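Local coordinates for protein TonB-dependent siderophore receptor (Pseudomonas aeruginosa 39016, PDB 5NEC) that probably imports iron-siderophore complexes, and antibiotics conjugated to siderophores, across the outer membrane as a TonB-dependent receptor, at residues I244-S249 against D258-V263; N334-T339 against D375-D380; G400-S405 against D413-S418. All coordinates share one frame; numbering follows the deposited sequence.

From the N terminus, contact 1 comes first: it closes an eight-residue excursion within the long connection between strands 225-238 and 276-291. Contact 2 follows on the hairpin of strands 327-354 and 357-379, joining their ends far from the tight turn. Contact 3 then closes a loop between the short strands 403-405 and 419-421. The three lie in series, none nested in or crossing another. Contacts 2 and 3 touch directly, through a probable hydrogen bond from Asp380 N to Ser418 O and the packing of Val379 against Trp415. Contact 1 stands apart, its nearest atoms about 7 Å from those of contact 3.

Contact 1 of 3, residues I244-S249 against D258-V263; sequences IPYAKS and DKPVNV
Tyr246 and Pro260 form an isolated backbone bridge where one loop of the beta-barrel region folds back on itself, just beyond the short strand 244-245. Two backbone hydrogen bonds frame the bridge: Val261 N gives to Pro245 O at 2.9 Å, and Ala247 N gives to Lys259 O with an N-H...O angle of 165°. Pro260 itself lacks an N-H, but its CA makes a bent CA-H...O contact with Pro245 O, 3.4 Å away.

Apolar groups close over one end. Ile244 CG2, anti to its backbone N (CG1 having chi1 -57°), meets Val261 CG2 at 3.8 Å, the two side chains crossing obliquely, while Pro245 CG rests on the same valine methyl. The other branch, Val261 CG1, packs on Ala247 CA. The Tyr246 ring turns its edge to the peptide joining Lys259 and Pro260, and its hydroxyl is bonded elsewhere, to Tyr712 O. Ile244, Tyr246 and Pro260 also touch strands 708-711 and 716-719.

At the other end the carboxylate of Asp258 grips Ser249 twice. OD1 receives the hydroxyl OG at 2.7 Å through its syn lone pair, and OD2 receives the backbone N in an almost straight bond (178°). Both bonds hold the carboxylate against rotation. OD2 also lies 3.1 Å from Ala247 O, an approach of two acceptors that would be unfavourable alone. Arg252, whose NE forms a salt bridge with Asp258 OD2 and whose NH2 bonds to Ala247 O, probably offsets this and would be expected to keep the aspartate ionised.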
loop_
_atom_site.group_PDB
_atom_site.type_symbol
_atom_site.label_atom_id
_atom_site.label_comp_id
_atom_site.label_asym_id
_atom_site.label_seq_id
_atom_site.Cartn_x
_atom_site.Cartn_y
_atom_site.Cartn_z
ATOM N N ILE A 244 -14.756 11.870 9.990
ATOM C CA ILE A 244 -15.104 13.066 10.731
ATOM C C ILE A 244 -15.186 14.180 9.711
ATOM O O ILE A 244 -14.267 14.339 8.892
ATOM C CB ILE A 244 -14.011 13.395 11.763
ATOM C CG1 ILE A 244 -13.782 12.210 12.712
ATOM C CG2 ILE A 244 -14.337 14.663 12.563
ATOM C CD1 ILE A 244 -15.006 11.799 13.514
ATOM N N PRO A 245 -16.290 14.953 9.728
ATOM C CA PRO A 245 -16.416 16.028 8.745
ATOM C C PRO A 245 -15.412 17.180 8.946
ATOM O O PRO A 245 -14.987 17.467 10.077
ATOM C CB PRO A 245 -17.848 16.544 8.963
ATOM C CG PRO A 245 -18.181 16.169 10.361
ATOM C CD PRO A 245 -17.425 14.918 10.665
ATOM N N TYR A 246 -15.038 17.811 7.834
ATOM C CA TYR A 246 -14.352 19.096 7.863
ATOM C C TYR A 246 -15.302 20.148 8.437
ATOM O O TYR A 246 -16.505 20.156 8.137
ATOM C CB TYR A 246 -13.918 19.552 6.456
ATOM C CG TYR A 246 -12.858 18.700 5.822
ATOM C CD1 TYR A 246 -11.652 18.449 6.478
ATOM C CD2 TYR A 246 -13.041 18.144 4.548
ATOM C CE1 TYR A 246 -10.672 17.653 5.889
ATOM C CE2 TYR A 246 -12.054 17.360 3.956
ATOM C CZ TYR A 246 -10.877 17.115 4.627
ATOM O OH TYR A 246 -9.890 16.339 4.056
ATOM N N ALA A 247 -14.754 21.034 9.269
ATOM C CA ALA A 247 -15.460 22.268 9.651
ATOM C C ALA A 247 -15.758 23.028 8.365
ATOM O O ALA A 247 -15.029 22.862 7.376
ATOM C CB ALA A 247 -14.624 23.114 10.609
ATOM N N LYS A 248 -16.859 23.774 8.341
ATOM C CA LYS A 248 -17.240 24.508 7.142
ATOM C C LYS A 248 -17.422 25.998 7.474
ATOM O O LYS A 248 -18.506 26.446 7.872
ATOM C CB LYS A 248 -18.493 23.895 6.499
ATOM C CG LYS A 248 -18.809 24.436 5.098
ATOM C CD LYS A 248 -20.290 24.308 4.786
ATOM C CE LYS A 248 -20.773 25.264 3.706
ATOM N NZ LYS A 248 -19.969 25.106 2.479
ATOM N N SER A 249 -16.332 26.742 7.313
ATOM C CA SER A 249 -16.292 28.165 7.634
ATOM C C SER A 249 -16.768 28.979 6.440
ATOM O O SER A 249 -16.473 28.655 5.285
ATOM C CB SER A 249 -14.869 28.584 7.995
ATOM O OG SER A 249 -14.339 27.707 8.967
ATOM N N ASP A 258 -9.992 24.766 5.862
ATOM C CA ASP A 258 -10.653 24.045 6.963
ATOM C C ASP A 258 -10.028 22.680 7.304
ATOM O O ASP A 258 -9.447 22.024 6.460
ATOM C CB ASP A 258 -12.147 23.874 6.685
ATOM C CG ASP A 258 -12.974 25.096 7.105
ATOM O OD1 ASP A 258 -12.775 25.628 8.236
ATOM O OD2 ASP A 258 -13.866 25.490 6.321
ATOM N N LYS A 259 -10.170 22.294 8.564
ATOM C CA LYS A 259 -9.709 21.025 9.089
ATOM C C LYS A 259 -10.870 20.284 9.826
ATOM O O LYS A 259 -11.937 20.855 10.013
ATOM C CB LYS A 259 -8.512 21.272 10.006
ATOM C CG LYS A 259 -8.827 22.090 11.248
ATOM C CD LYS A 259 -7.638 22.079 12.194
ATOM C CE LYS A 259 -7.997 22.559 13.588
ATOM N NZ LYS A 259 -7.235 21.737 14.586
ATOM N N PRO A 260 -10.663 19.008 10.221
ATOM C CA PRO A 260 -11.788 18.283 10.812
ATOM C C PRO A 260 -12.356 18.955 12.039
ATOM O O PRO A 260 -11.617 19.529 12.801
ATOM C CB PRO A 260 -11.182 16.921 11.179
ATOM C CG PRO A 260 -10.093 16.741 10.197
ATOM C CD PRO A 260 -9.514 18.116 10.004
ATOM N N VAL A 261 -13.666 18.885 12.210
ATOM C CA VAL A 261 -14.301 19.369 13.450
ATOM C C VAL A 261 -13.715 18.667 14.681
ATOM O O VAL A 261 -13.220 17.561 14.578
ATOM C CB VAL A 261 -15.835 19.246 13.439
ATOM C CG1 VAL A 261 -16.427 20.087 12.316
ATOM C CG2 VAL A 261 -16.283 17.794 13.319
ATOM N N ASN A 262 -13.748 19.342 15.822
ATOM C CA ASN A 262 -13.322 18.777 17.088
ATOM C C ASN A 262 -14.549 18.294 17.866
ATOM O O ASN A 262 -15.304 19.083 18.402
ATOM C CB ASN A 262 -12.506 19.789 17.880
ATOM C CG ASN A 262 -11.847 19.180 19.105
ATOM O OD1 ASN A 262 -11.276 18.087 19.050
ATOM N ND2 ASN A 262 -11.925 19.889 20.231
ATOM N N VAL A 263 -14.739 16.983 17.886
ATOM C CA VAL A 263 -15.840 16.320 18.572
ATOM C C VAL A 263 -15.255 15.187 19.407
ATOM O O VAL A 263 -14.051 14.951 19.390
ATOM C CB VAL A 263 -16.882 15.771 17.565
ATOM C CG1 VAL A 263 -17.571 16.914 16.810
ATOM C CG2 VAL A 263 -16.271 14.774 16.581
#

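Contact 2 of 3, residues N334-T339 against D375-D380; sequences NRVSTT and DGYIVD
Asn334 reaches across to Tyr377 with its whole side chain. CB lies 3.9 Å from CD2 of the Tyr377 ring, beside the ring edge. Beyond it, CG takes the position between the backbone N and the carbonyl carbon (chi1 72°), near the plane of the same ring, and the amide stands steeply to that ring, the two planes 81° apart. At the tip the two atoms divide the work. OD1 accepts a hydrogen bond from the backbone N of Tyr377 at 2.9 Å, with the donor well above the carbonyl plane, and also comes close to Gly376 CA. ND2 gives a longer bond to Tyr377 O, 3.3 Å, and has a further partner in Gln332 OE1. One amide thus bonds to both the N-H and the C=O of Tyr377.

Next to it the backbones pair directly. Asp375 N bonds to Val336 O at 2.8 Å, whereas the return bond from Val336 N to Asp375 O is weak at 3.4 Å. The Asp375 carboxylate is turned to other partners, forming a salt bridge with Arg421 and hydrogen bonds with the backbone N atoms of Tyr423 and Ala424. Val336 CG2 packs 3.4 Å from Tyr377 CE2, the two side chains crossing at about a right angle, and the Tyr377 hydroxyl bonds to Asp310 on strand 296-316.

Two residues along from the antiparallel hydrogen-bonded pair of Val336 and Asp375, the Asn334 amide, not its backbone, bonds to the main chain of Tyr377. The setting is the diverging end of a beta hairpin in the barrel wall of a TonB-dependent receptor.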
loop_
_atom_site.group_PDB
_atom_site.type_symbol
_atom_site.label_atom_id
_atom_site.label_comp_id
_atom_site.label_asym_id
_atom_site.label_seq_id
_atom_site.Cartn_x
_atom_site.Cartn_y
_atom_site.Cartn_z
ATOM N N ASN A 334 -21.705 4.375 -1.950
ATOM C CA ASN A 334 -21.659 2.942 -2.199
ATOM C C ASN A 334 -20.911 2.579 -3.460
ATOM O O ASN A 334 -20.700 3.408 -4.355
ATOM C CB ASN A 334 -23.073 2.360 -2.266
ATOM C CG ASN A 334 -23.806 2.756 -3.519
ATOM O OD1 ASN A 334 -23.548 2.223 -4.594
ATOM N ND2 ASN A 334 -24.740 3.676 -3.393
ATOM N N ARG A 335 -20.526 1.308 -3.514
ATOM C CA ARG A 335 -19.935 0.728 -4.704
ATOM C C ARG A 335 -20.112 -0.795 -4.715
ATOM O O ARG A 335 -19.883 -1.474 -3.708
ATOM C CB ARG A 335 -18.466 1.085 -4.795
ATOM C CG ARG A 335 -17.877 0.755 -6.160
ATOM C CD ARG A 335 -16.525 1.399 -6.419
ATOM N NE ARG A 335 -15.740 1.585 -5.194
ATOM C CZ ARG A 335 -15.192 0.608 -4.463
ATOM N NH1 ARG A 335 -15.332 -0.679 -4.787
ATOM N NH2 ARG A 335 -14.517 0.934 -3.373
ATOM N N VAL A 336 -20.569 -1.300 -5.855
ATOM C CA VAL A 336 -20.590 -2.719 -6.140
ATOM C C VAL A 336 -19.716 -2.937 -7.361
ATOM O O VAL A 336 -19.929 -2.319 -8.400
ATOM C CB VAL A 336 -22.000 -3.247 -6.389
ATOM C CG1 VAL A 336 -21.946 -4.739 -6.672
ATOM C CG2 VAL A 336 -22.883 -2.929 -5.173
ATOM N N SER A 337 -18.741 -3.822 -7.224
ATOM C CA SER A 337 -17.709 -3.952 -8.216
ATOM C C SER A 337 -17.279 -5.414 -8.392
ATOM O O SER A 337 -17.160 -6.129 -7.413
ATOM C CB SER A 337 -16.547 -3.090 -7.762
ATOM O OG SER A 337 -15.455 -3.154 -8.647
ATOM N N THR A 338 -17.085 -5.859 -9.636
ATOM C CA THR A 338 -16.445 -7.156 -9.910
ATOM C C THR A 338 -15.354 -6.958 -10.922
ATOM O O THR A 338 -15.563 -6.278 -11.913
ATOM C CB THR A 338 -17.420 -8.230 -10.444
ATOM O OG1 THR A 338 -18.428 -8.466 -9.470
ATOM C CG2 THR A 338 -16.703 -9.573 -10.699
ATOM N N THR A 339 -14.197 -7.557 -10.682
ATOM C CA THR A 339 -13.076 -7.436 -11.598
ATOM C C THR A 339 -12.433 -8.798 -11.825
ATOM O O THR A 339 -12.265 -9.580 -10.899
ATOM C CB THR A 339 -12.020 -6.424 -11.086
ATOM O OG1 THR A 339 -12.637 -5.148 -10.908
ATOM C CG2 THR A 339 -10.915 -6.233 -12.076
ATOM N N ASP A 375 -21.256 -1.242 -10.601
ATOM C CA ASP A 375 -22.677 -0.962 -10.354
ATOM C C ASP A 375 -22.793 -0.212 -9.010
ATOM O O ASP A 375 -21.820 0.326 -8.535
ATOM C CB ASP A 375 -23.479 -2.277 -10.375
ATOM C CG ASP A 375 -24.996 -2.058 -10.648
ATOM O OD1 ASP A 375 -25.344 -1.358 -11.619
ATOM O OD2 ASP A 375 -25.846 -2.585 -9.883
ATOM N N GLY A 376 -23.977 -0.142 -8.422
ATOM C CA GLY A 376 -24.175 0.485 -7.131
ATOM C C GLY A 376 -25.575 0.247 -6.603
ATOM O O GLY A 376 -26.271 -0.635 -7.084
ATOM N N TYR A 377 -25.971 1.040 -5.610
ATOM C CA TYR A 377 -27.284 0.983 -4.991
ATOM C C TYR A 377 -27.993 2.327 -5.170
ATOM O O TYR A 377 -27.351 3.332 -5.378
ATOM C CB TYR A 377 -27.170 0.700 -3.489
ATOM C CG TYR A 377 -26.631 -0.653 -3.122
ATOM C CD1 TYR A 377 -27.472 -1.774 -3.050
ATOM C CD2 TYR A 377 -25.285 -0.827 -2.822
ATOM C CE1 TYR A 377 -26.985 -3.031 -2.709
ATOM C CE2 TYR A 377 -24.783 -2.077 -2.481
ATOM C CZ TYR A 377 -25.636 -3.176 -2.433
ATOM O OH TYR A 377 -25.126 -4.397 -2.072
ATOM N N ILE A 378 -29.320 2.312 -5.115
ATOM C CA ILE A 378 -30.157 3.487 -5.067
ATOM C C ILE A 378 -30.734 3.498 -3.670
ATOM O O ILE A 378 -31.360 2.531 -3.265
ATOM C CB ILE A 378 -31.323 3.385 -6.084
ATOM C CG1 ILE A 378 -30.805 3.331 -7.519
ATOM C CG2 ILE A 378 -32.325 4.529 -5.920
ATOM C CD1 ILE A 378 -31.752 2.558 -8.412
ATOM N N VAL A 379 -30.524 4.585 -2.936
ATOM C CA VAL A 379 -30.840 4.629 -1.505
ATOM C C VAL A 379 -31.609 5.914 -1.179
ATOM O O VAL A 379 -31.204 6.991 -1.577
ATOM C CB VAL A 379 -29.575 4.604 -0.637
ATOM C CG1 VAL A 379 -29.924 4.477 0.844
ATOM C CG2 VAL A 379 -28.630 3.482 -1.062
ATOM N N ASP A 380 -32.707 5.798 -0.447
ATOM C CA ASP A 380 -33.438 6.969 0.012
ATOM C C ASP A 380 -32.795 7.541 1.281
ATOM O O ASP A 380 -32.895 6.939 2.356
ATOM C CB ASP A 380 -34.900 6.597 0.290
ATOM C CG ASP A 380 -35.787 7.810 0.557
ATOM O OD1 ASP A 380 -35.331 8.981 0.410
ATOM O OD2 ASP A 380 -36.964 7.555 0.902
#

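Contact 3 of 3, residues G400-S405 against D413-S418; sequences GYNCTS and DPWNGS
The Tyr401 ring carries Pro414 on one face, with CD 3.7 Å from the ring centroid and 17° off the normal, a CH-pi contact. Asp413 meets the ring obliquely, its CG 3.4 Å from Tyr401 CD1 and its carboxylate plane inclined by 36° to the ring. On the indole of Trp415, one face is approached near the rim by Gly417 N and by water 1, and Arg274 makes a cation-pi contact with the ring. At the edge of the indole, near its plane, lie Tyr401 O and Asn402 OD1, which accepts a hydrogen bond from NE1 at 2.8 Å, the donor standing above the plane of the amide.

Trp415 CG lies anti to its backbone N (chi1 -180°), and the indole beyond it comes nearer to 400-405 than the start of the side chain does. Gly400 O approaches CD1 at 3.4 Å and accepts from water 1, which in turn accepts from Asn416 N, adding a bridge between the two backbones. Asn402 ND2 bonds back to Ser399 O, steadying the amide that receives the indole.

Arg330, on strand 327-354, forms a salt bridge with Asp413 and a hydrogen bond with Tyr401 O, tying both sides to the barrel wall. Strand 403-405 pairs antiparallel with that strand, a disulfide links Cys403 to Cys390, and Ser418 leads directly into strand 419-421, which pairs with strand 357-379.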
loop_
_atom_site.group_PDB
_atom_site.type_symbol
_atom_site.label_atom_id
_atom_site.label_comp_id
_atom_site.label_asym_id
_atom_site.label_seq_id
_atom_site.Cartn_x
_atom_site.Cartn_y
_atom_site.Cartn_z
ATOM N N GLY A 400 -36.460 10.454 9.243
ATOM C CA GLY A 400 -36.217 9.032 8.975
ATOM C C GLY A 400 -34.822 8.540 9.387
ATOM O O GLY A 400 -34.314 7.571 8.830
ATOM N N TYR A 401 -34.212 9.222 10.361
ATOM C CA TYR A 401 -32.849 8.957 10.836
ATOM C C TYR A 401 -31.748 9.282 9.833
ATOM O O TYR A 401 -30.609 8.838 10.003
ATOM C CB TYR A 401 -32.713 7.525 11.374
ATOM C CG TYR A 401 -33.734 7.189 12.444
ATOM C CD1 TYR A 401 -33.575 7.652 13.753
ATOM C CD2 TYR A 401 -34.865 6.408 12.147
ATOM C CE1 TYR A 401 -34.513 7.362 14.736
ATOM C CE2 TYR A 401 -35.804 6.106 13.130
ATOM C CZ TYR A 401 -35.626 6.591 14.411
ATOM O OH TYR A 401 -36.543 6.295 15.366
ATOM N N ASN A 402 -32.073 10.088 8.825
ATOM C CA ASN A 402 -31.081 10.615 7.890
ATOM C C ASN A 402 -30.326 11.831 8.426
ATOM O O ASN A 402 -29.346 12.248 7.815
ATOM C CB ASN A 402 -31.744 10.958 6.549
ATOM C CG ASN A 402 -32.280 9.730 5.864
ATOM O OD1 ASN A 402 -31.517 8.847 5.522
ATOM N ND2 ASN A 402 -33.585 9.657 5.681
ATOM N N CYS A 403 -30.792 12.404 9.535
ATOM C CA CYS A 403 -30.067 13.437 10.260
ATOM C C CYS A 403 -29.710 12.890 11.609
ATOM O O CYS A 403 -30.523 12.205 12.223
ATOM C CB CYS A 403 -30.933 14.681 10.494
ATOM S SG CYS A 403 -31.393 15.480 8.958
ATOM N N THR A 404 -28.512 13.218 12.076
ATOM C CA THR A 404 -28.092 12.892 13.424
ATOM C C THR A 404 -27.418 14.099 14.073
ATOM O O THR A 404 -27.291 15.157 13.458
ATOM C CB THR A 404 -27.157 11.654 13.439
ATOM O OG1 THR A 404 -26.964 11.214 14.789
ATOM C CG2 THR A 404 -25.785 11.943 12.807
ATOM N N SER A 405 -26.986 13.920 15.319
ATOM C CA SER A 405 -26.315 14.959 16.107
ATOM C C SER A 405 -24.833 15.028 15.799
ATOM O O SER A 405 -24.175 13.984 15.679
ATOM C CB SER A 405 -26.525 14.651 17.592
ATOM O OG SER A 405 -25.594 15.306 18.417
ATOM N N ASP A 413 -29.588 3.964 15.417
ATOM C CA ASP A 413 -30.836 4.474 14.873
ATOM C C ASP A 413 -31.391 3.482 13.858
ATOM O O ASP A 413 -30.654 3.047 12.955
ATOM C CB ASP A 413 -30.614 5.806 14.148
ATOM C CG ASP A 413 -30.495 6.999 15.095
ATOM O OD1 ASP A 413 -30.944 6.914 16.259
ATOM O OD2 ASP A 413 -29.941 8.041 14.659
ATOM N N PRO A 414 -32.694 3.132 13.974
ATOM C CA PRO A 414 -33.353 2.176 13.061
ATOM C C PRO A 414 -33.760 2.829 11.741
ATOM O O PRO A 414 -34.962 2.913 11.396
ATOM C CB PRO A 414 -34.576 1.733 13.865
ATOM C CG PRO A 414 -34.945 2.948 14.649
ATOM C CD PRO A 414 -33.653 3.650 14.972
ATOM N N TRP A 415 -32.757 3.312 11.013
ATOM C CA TRP A 415 -32.947 3.805 9.646
ATOM C C TRP A 415 -33.648 2.714 8.808
ATOM O O TRP A 415 -33.410 1.534 9.003
ATOM C CB TRP A 415 -31.576 4.182 9.065
ATOM C CG TRP A 415 -31.611 4.701 7.687
ATOM C CD1 TRP A 415 -31.669 5.998 7.300
ATOM C CD2 TRP A 415 -31.565 3.928 6.491
ATOM N NE1 TRP A 415 -31.691 6.086 5.933
ATOM C CE2 TRP A 415 -31.617 4.824 5.414
ATOM C CE3 TRP A 415 -31.494 2.559 6.228
ATOM C CZ2 TRP A 415 -31.598 4.396 4.093
ATOM C CZ3 TRP A 415 -31.480 2.135 4.928
ATOM C CH2 TRP A 415 -31.534 3.046 3.868
ATOM N N ASN A 416 -34.522 3.090 7.891
ATOM C CA ASN A 416 -35.226 2.080 7.099
ATOM C C ASN A 416 -35.710 2.585 5.746
ATOM O O ASN A 416 -36.829 2.302 5.350
ATOM C CB ASN A 416 -36.400 1.511 7.909
ATOM C CG ASN A 416 -36.980 0.238 7.299
ATOM O OD1 ASN A 416 -36.332 -0.465 6.508
ATOM N ND2 ASN A 416 -38.217 -0.066 7.667
ATOM N N GLY A 417 -34.863 3.317 5.040
ATOM C CA GLY A 417 -35.133 3.721 3.664
ATOM C C GLY A 417 -34.934 2.555 2.698
ATOM O O GLY A 417 -34.306 1.542 3.042
ATOM N N SER A 418 -35.450 2.700 1.481
ATOM C CA SER A 418 -35.269 1.662 0.467
ATOM C C SER A 418 -33.810 1.604 0.003
ATOM O O SER A 418 -33.161 2.638 -0.139
ATOM C CB SER A 418 -36.195 1.895 -0.728
ATOM O OG SER A 418 -36.036 3.209 -1.220
HETATM O O HOH W 1 -35.147 5.817 6.971
HETATM O O HOH W 2 -28.586 9.878 15.998
#